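PDB 7CHU: putative pectin lyase from Geobacillus virus E2, which serves as the trimeric tailspike of a deep-sea thermophilic bacteriophage and probably acts on host-surface polysaccharide through its pectate lyase-like beta-helix. Local coordinates for residues Asn221-Tyr226 with Leu254-His259. Numbering follows the deposited sequence.
Sequences NIIGLY and LFIACH
Ile222 meets the 254-259 segment with both its backbone polar atoms: its N donates to Leu254 O (2.7 Å), and its O accepts from Ile256 N (2.8 Å). Gly224 N then donates to Ile256 O, nearly straight at 166°. Past the bends at Gly224 and Ala257, both with positive phi, pairing resumes where His259 N reaches Leu225 O (2.7 Å). This parallel pairing, with strand axes 14° apart, joins successive coils of a right-handed beta-helix, as in pectate lyases. The carbonyls at the bends are met by a second subunit: its Arg198 NH2 bonds Gly224 O, and its Asn221 ND2 bonds Ala257 O weakly. This chain's own Asn221 ND2 makes the same weak bond to Ala257 O of the third subunit.

Tyr226 turns its ring edge to the face of His259, planes at 63°, with CE1 3.5 Å above the imidazole centre; both CG atoms lie anti to their backbone N. His259 NE2 bonds Glu261 OE1. On the other face Ile222 CD1 sits 4.1 Å from the Phe255 centroid, an off-centre CH-pi contact, among Phe199, Phe202 and Phe284. The chemistry implies backbone bonds fixing the register between coils, apolar packing inside them, and bend carbonyls that probably help join the trimer.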
loop_
_atom_site.group_PDB
_atom_site.type_symbol
_atom_site.label_atom_id
_atom_site.label_comp_id
_atom_site.label_asym_id
_atom_site.label_seq_id
_atom_site.Cartn_x
_atom_site.Cartn_y
_atom_site.Cartn_z
ATOM N N ASN A 221 -12.292 2.028 7.062
ATOM C CA ASN A 221 -11.052 1.303 6.799
ATOM C C ASN A 221 -11.149 -0.114 7.346
ATOM O O ASN A 221 -11.538 -0.320 8.503
ATOM C CB ASN A 221 -9.843 1.984 7.441
ATOM C CG ASN A 221 -9.546 3.333 6.851
ATOM O OD1 ASN A 221 -10.024 3.672 5.772
ATOM N ND2 ASN A 221 -8.748 4.117 7.560
ATOM N N ILE A 222 -10.766 -1.080 6.524
ATOM C CA ILE A 222 -10.813 -2.492 6.877
ATOM C C ILE A 222 -9.459 -3.087 6.523
ATOM O O ILE A 222 -9.154 -3.280 5.343
ATOM C CB ILE A 222 -11.953 -3.227 6.155
ATOM C CG1 ILE A 222 -13.299 -2.600 6.544
ATOM C CG2 ILE A 222 -11.923 -4.737 6.482
ATOM C CD1 ILE A 222 -14.444 -3.001 5.632
ATOM N N ILE A 223 -8.648 -3.374 7.540
ATOM C CA ILE A 223 -7.272 -3.828 7.374
ATOM C C ILE A 223 -7.177 -5.274 7.834
ATOM O O ILE A 223 -7.609 -5.599 8.938
ATOM C CB ILE A 223 -6.302 -2.924 8.165
ATOM C CG1 ILE A 223 -6.468 -1.460 7.747
ATOM C CG2 ILE A 223 -4.832 -3.377 8.012
ATOM C CD1 ILE A 223 -5.701 -0.491 8.668
ATOM N N GLY A 224 -6.606 -6.142 6.996
ATOM C CA GLY A 224 -6.318 -7.506 7.420
ATOM C C GLY A 224 -7.522 -8.422 7.595
ATOM O O GLY A 224 -7.425 -9.454 8.292
ATOM N N LEU A 225 -8.656 -8.093 6.979
ATOM C CA LEU A 225 -9.810 -8.990 7.037
ATOM C C LEU A 225 -9.476 -10.336 6.401
ATOM O O LEU A 225 -8.857 -10.401 5.331
ATOM C CB LEU A 225 -11.016 -8.364 6.326
ATOM C CG LEU A 225 -12.194 -9.286 5.965
ATOM C CD1 LEU A 225 -12.945 -9.757 7.210
ATOM C CD2 LEU A 225 -13.170 -8.630 4.996
ATOM N N TYR A 226 -9.890 -11.412 7.069
ATOM C CA TYR A 226 -9.777 -12.783 6.571
ATOM C C TYR A 226 -11.201 -13.297 6.332
ATOM O O TYR A 226 -11.999 -13.382 7.270
ATOM C CB TYR A 226 -9.038 -13.638 7.590
ATOM C CG TYR A 226 -8.737 -15.065 7.223
ATOM C CD1 TYR A 226 -8.287 -15.408 5.953
ATOM C CD2 TYR A 226 -8.856 -16.071 8.177
ATOM C CE1 TYR A 226 -7.969 -16.732 5.629
ATOM C CE2 TYR A 226 -8.548 -17.388 7.870
ATOM C CZ TYR A 226 -8.102 -17.717 6.592
ATOM O OH TYR A 226 -7.800 -19.034 6.285
ATOM N N LEU A 254 -12.208 1.069 2.376
ATOM C CA LEU A 254 -10.813 0.741 2.067
ATOM C C LEU A 254 -10.475 -0.615 2.665
ATOM O O LEU A 254 -10.353 -0.745 3.887
ATOM C CB LEU A 254 -9.861 1.815 2.590
ATOM C CG LEU A 254 -9.531 2.932 1.583
ATOM C CD1 LEU A 254 -10.748 3.811 1.201
ATOM C CD2 LEU A 254 -8.365 3.819 2.041
ATOM N N PHE A 255 -10.329 -1.620 1.805
ATOM C CA PHE A 255 -9.883 -2.947 2.205
ATOM C C PHE A 255 -8.378 -3.020 1.964
ATOM O O PHE A 255 -7.924 -2.862 0.829
ATOM C CB PHE A 255 -10.611 -4.038 1.409
ATOM C CG PHE A 255 -12.113 -4.048 1.591
ATOM C CD1 PHE A 255 -12.917 -3.141 0.921
ATOM C CD2 PHE A 255 -12.712 -4.992 2.412
ATOM C CE1 PHE A 255 -14.300 -3.178 1.061
ATOM C CE2 PHE A 255 -14.095 -5.027 2.579
ATOM C CZ PHE A 255 -14.895 -4.106 1.911
ATOM N N ILE A 256 -7.598 -3.200 3.026
ATOM C CA ILE A 256 -6.150 -3.130 2.933
ATOM C C ILE A 256 -5.584 -4.453 3.399
ATOM O O ILE A 256 -5.882 -4.907 4.510
ATOM C CB ILE A 256 -5.571 -1.968 3.744
ATOM C CG1 ILE A 256 -6.105 -0.628 3.218
ATOM C CG2 ILE A 256 -4.032 -2.018 3.689
ATOM C CD1 ILE A 256 -5.690 0.579 4.100
ATOM N N ALA A 257 -4.800 -5.094 2.541
ATOM C CA ALA A 257 -4.148 -6.352 2.911
ATOM C C ALA A 257 -5.182 -7.380 3.376
ATOM O O ALA A 257 -4.987 -8.091 4.363
ATOM C CB ALA A 257 -3.083 -6.113 3.998
ATOM N N CYS A 258 -6.296 -7.461 2.662
ATOM C CA CYS A 258 -7.355 -8.383 3.038
ATOM C C CYS A 258 -7.154 -9.711 2.312
ATOM O O CYS A 258 -6.466 -9.782 1.295
ATOM C CB CYS A 258 -8.709 -7.765 2.716
ATOM S SG CYS A 258 -9.067 -6.386 3.863
ATOM N N HIS A 259 -7.793 -10.763 2.826
ATOM C CA HIS A 259 -7.549 -12.135 2.361
ATOM C C HIS A 259 -8.905 -12.795 2.103
ATOM O O HIS A 259 -9.613 -13.122 3.058
ATOM C CB HIS A 259 -6.734 -12.892 3.413
ATOM C CG HIS A 259 -6.411 -14.320 3.079
ATOM N ND1 HIS A 259 -5.412 -15.011 3.732
ATOM C CD2 HIS A 259 -6.971 -15.205 2.219
ATOM C CE1 HIS A 259 -5.345 -16.246 3.265
ATOM N NE2 HIS A 259 -6.277 -16.390 2.341
#